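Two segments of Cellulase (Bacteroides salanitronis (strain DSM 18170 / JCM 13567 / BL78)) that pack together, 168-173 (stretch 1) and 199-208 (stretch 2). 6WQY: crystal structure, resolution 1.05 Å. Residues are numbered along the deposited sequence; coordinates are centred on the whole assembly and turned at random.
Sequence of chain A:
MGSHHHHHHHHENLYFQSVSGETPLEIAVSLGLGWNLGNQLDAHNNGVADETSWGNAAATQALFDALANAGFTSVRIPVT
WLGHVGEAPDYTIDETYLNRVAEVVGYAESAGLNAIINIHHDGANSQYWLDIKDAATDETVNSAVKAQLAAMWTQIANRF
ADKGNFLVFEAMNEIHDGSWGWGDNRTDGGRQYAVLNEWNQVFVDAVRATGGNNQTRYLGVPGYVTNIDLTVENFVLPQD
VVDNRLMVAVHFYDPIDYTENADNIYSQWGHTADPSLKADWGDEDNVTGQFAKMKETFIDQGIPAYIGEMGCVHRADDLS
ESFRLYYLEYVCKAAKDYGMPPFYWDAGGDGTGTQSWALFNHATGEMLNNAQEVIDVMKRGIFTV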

# COMPACT_ATOMS: atom_id res chain seq x y z
N VAL A 168 -4.12 8.59 6.54
CA VAL A 168 -2.77 8.09 6.80
C VAL A 168 -1.85 8.57 5.68
O VAL A 168 -2.25 8.59 4.51
CB VAL A 168 -2.81 6.54 6.80
CG1 VAL A 168 -1.42 5.92 6.89
CG2 VAL A 168 -3.71 6.02 7.90
N PHE A 169 -0.61 8.93 6.04
CA PHE A 169 0.42 9.21 5.04
C PHE A 169 1.40 8.03 5.03
O PHE A 169 1.89 7.63 6.10
CB PHE A 169 1.23 10.47 5.39
CG PHE A 169 0.42 11.74 5.53
CD1 PHE A 169 -0.80 11.95 4.92
CD2 PHE A 169 0.96 12.76 6.31
CE1 PHE A 169 -1.49 13.15 5.08
CE2 PHE A 169 0.28 13.96 6.48
CZ PHE A 169 -0.94 14.15 5.86
N GLU A 170 1.72 7.51 3.84
CA GLU A 170 2.70 6.45 3.63
C GLU A 170 3.89 7.04 2.87
O GLU A 170 3.72 7.61 1.80
CB GLU A 170 2.05 5.32 2.83
CG GLU A 170 2.98 4.22 2.39
CD GLU A 170 2.29 3.26 1.45
OE1 GLU A 170 1.42 2.46 1.94
OE2 GLU A 170 2.56 3.30 0.24
N ALA A 171 5.09 6.91 3.44
CA ALA A 171 6.24 7.72 3.02
C ALA A 171 6.54 7.58 1.54
O ALA A 171 6.86 8.57 0.87
CB ALA A 171 7.46 7.26 3.80
N MET A 172 6.53 6.34 1.04
CA MET A 172 6.92 5.98 -0.32
C MET A 172 6.46 4.55 -0.53
O MET A 172 5.86 3.93 0.36
CB MET A 172 8.41 6.19 -0.57
CG MET A 172 9.33 5.41 0.30
SD MET A 172 10.98 6.17 0.38
CE MET A 172 10.65 7.39 1.65
N ASN A 173 6.72 4.03 -1.74
CA ASN A 173 6.13 2.78 -2.20
C ASN A 173 7.14 1.63 -2.15
O ASN A 173 7.37 1.09 -1.07
CB ASN A 173 5.50 2.98 -3.59
CG ASN A 173 4.82 1.73 -4.07
OD1 ASN A 173 4.15 1.06 -3.29
ND2 ASN A 173 5.01 1.40 -5.34
N TRP A 199 15.62 7.81 5.06
CA TRP A 199 14.55 8.49 4.35
C TRP A 199 13.24 8.43 5.11
O TRP A 199 12.50 9.43 5.18
CB TRP A 199 14.36 7.87 2.97
CG TRP A 199 15.46 8.12 1.98
CD1 TRP A 199 16.57 8.88 2.14
CD2 TRP A 199 15.52 7.58 0.66
NE1 TRP A 199 17.32 8.86 0.97
CE2 TRP A 199 16.69 8.06 0.06
CE3 TRP A 199 14.68 6.74 -0.07
CZ2 TRP A 199 17.04 7.71 -1.25
CZ3 TRP A 199 15.03 6.40 -1.35
CH2 TRP A 199 16.19 6.89 -1.94
N ASN A 200 12.93 7.27 5.69
CA ASN A 200 11.70 7.17 6.47
C ASN A 200 11.75 8.12 7.66
O ASN A 200 10.72 8.72 8.02
CB ASN A 200 11.46 5.73 6.92
CG ASN A 200 10.91 4.86 5.81
OD1 ASN A 200 10.27 5.34 4.87
ND2 ASN A 200 11.12 3.55 5.94
N GLN A 201 12.92 8.27 8.28
CA GLN A 201 13.05 9.21 9.39
C GLN A 201 12.83 10.65 8.93
O GLN A 201 12.18 11.44 9.63
CB GLN A 201 14.42 9.07 10.05
CG GLN A 201 14.57 9.91 11.31
CD GLN A 201 13.73 9.36 12.44
OE1 GLN A 201 14.03 8.29 12.98
NE2 GLN A 201 12.65 10.05 12.78
N VAL A 202 13.37 11.00 7.76
CA VAL A 202 13.16 12.34 7.20
C VAL A 202 11.67 12.62 7.00
O VAL A 202 11.18 13.71 7.31
CB VAL A 202 13.96 12.50 5.90
CG1 VAL A 202 13.51 13.73 5.12
CG2 VAL A 202 15.46 12.56 6.19
N PHE A 203 10.95 11.64 6.44
CA PHE A 203 9.51 11.75 6.26
C PHE A 203 8.79 11.96 7.58
O PHE A 203 7.99 12.90 7.71
CB PHE A 203 9.01 10.48 5.55
CG PHE A 203 7.57 10.13 5.80
CD1 PHE A 203 6.53 10.80 5.15
CD2 PHE A 203 7.24 9.09 6.65
CE1 PHE A 203 5.21 10.44 5.37
CE2 PHE A 203 5.92 8.74 6.86
CZ PHE A 203 4.91 9.41 6.20
N VAL A 204 9.06 11.11 8.57
CA VAL A 204 8.37 11.27 9.85
C VAL A 204 8.64 12.65 10.42
O VAL A 204 7.72 13.37 10.83
CB VAL A 204 8.80 10.16 10.84
CG1 VAL A 204 8.23 10.43 12.23
CG2 VAL A 204 8.37 8.79 10.35
N ASP A 205 9.91 13.06 10.44
CA ASP A 205 10.25 14.35 11.03
C ASP A 205 9.54 15.49 10.31
O ASP A 205 9.06 16.44 10.95
CB ASP A 205 11.77 14.57 10.97
CG ASP A 205 12.55 13.63 11.88
OD1 ASP A 205 11.94 12.92 12.70
OD2 ASP A 205 13.80 13.63 11.79
N ALA A 206 9.49 15.44 8.98
CA ALA A 206 8.87 16.52 8.22
C ALA A 206 7.38 16.60 8.50
O ALA A 206 6.83 17.70 8.64
CB ALA A 206 9.14 16.34 6.73
N VAL A 207 6.70 15.45 8.57
CA VAL A 207 5.27 15.46 8.87
C VAL A 207 5.02 16.00 10.27
O VAL A 207 4.17 16.87 10.47
CB VAL A 207 4.67 14.05 8.69
CG1 VAL A 207 3.22 14.01 9.19
CG2 VAL A 207 4.76 13.60 7.22
N ARG A 208 5.76 15.49 11.25
CA ARG A 208 5.52 15.90 12.63
C ARG A 208 5.80 17.39 12.83
O ARG A 208 5.12 18.04 13.63
CB ARG A 208 6.36 15.08 13.61
CG ARG A 208 6.10 13.59 13.60
CD ARG A 208 4.64 13.22 13.79
NE ARG A 208 4.50 11.77 13.94
CZ ARG A 208 3.43 11.07 13.58
NH1 ARG A 208 2.40 11.67 13.02
NH2 ARG A 208 3.41 9.76 13.76

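Packing of the helix 199-208 against the end of a strand (168-170) and the loop that follows it in Cellulase. The two segments run closer to antiparallel than parallel, their N-to-C directions 149° apart, so that moving up the helix means moving back down stretch 1, from Met 172 to Phe 169. No hydrogen bond crosses between them; the contact is made by helix side chains packing against side chains and some backbone of stretch 1, and it buries 350 Å² in all.

Trp 199 points its CA-to-CB bond toward stretch 1 and meets Met 172 at the edge of its indole. Met 172 SD lies 3.8 Å from Trp 199 CE3 and 5.1 Å from the centroid of the six-membered ring, a sulfur-aromatic contact. The CA-to-CB bond of Met 172 points sideways, but its p, t, p side chain brings its end nearer the helix.

Asn 200 OD1 sits among carbon atoms, 3.6 Å from Ala 171 CB and 3.8 Å from Met 172 CE. Neither methyl can offer a conventional hydrogen bond, and this buried oxygen has no partner anywhere in the model, whereas Asn 200 ND2 is bonded elsewhere in the structure.

Gln 201 and Val 202 take no part in the contact; Gln 201 NE2 instead reaches one turn along the helix to Asp 205 OD1, a 3.0 Å hydrogen bond.

Phe 203, with chi1 at 155° (t), is the centre of the packing and has the largest area covered by the opposing stretch. Ala 171 CB stands over one face of its ring, 3.6 Å from the centroid of the Phe 203 ring and 19° off the normal, a CH-pi contact in which the methyl approaches Phe 203 CD2 to 3.4 Å. The small side chain accompanies a close backbone approach here, with Ala 171 CA and Phe 203 CA 6.1 Å apart. At the ring edge, Phe 203 CZ lies 3.5 Å from Phe 169 O and 3.9 Å from Phe 169 CB, so the same ring touches both backbone and side chain of the strand.

Val 204 points away, and Asp 205 and Ala 206 are out of reach. One turn beyond Phe 203, Val 207 closes the contact: its CG1 packs 3.9 Å from Phe 169 CD2, at the edge of that ring. The backbones are wider apart here, 8.8 Å between Phe 169 CA and Val 207 CA, and the two side chains, both directed toward the opposing stretch, span the gap.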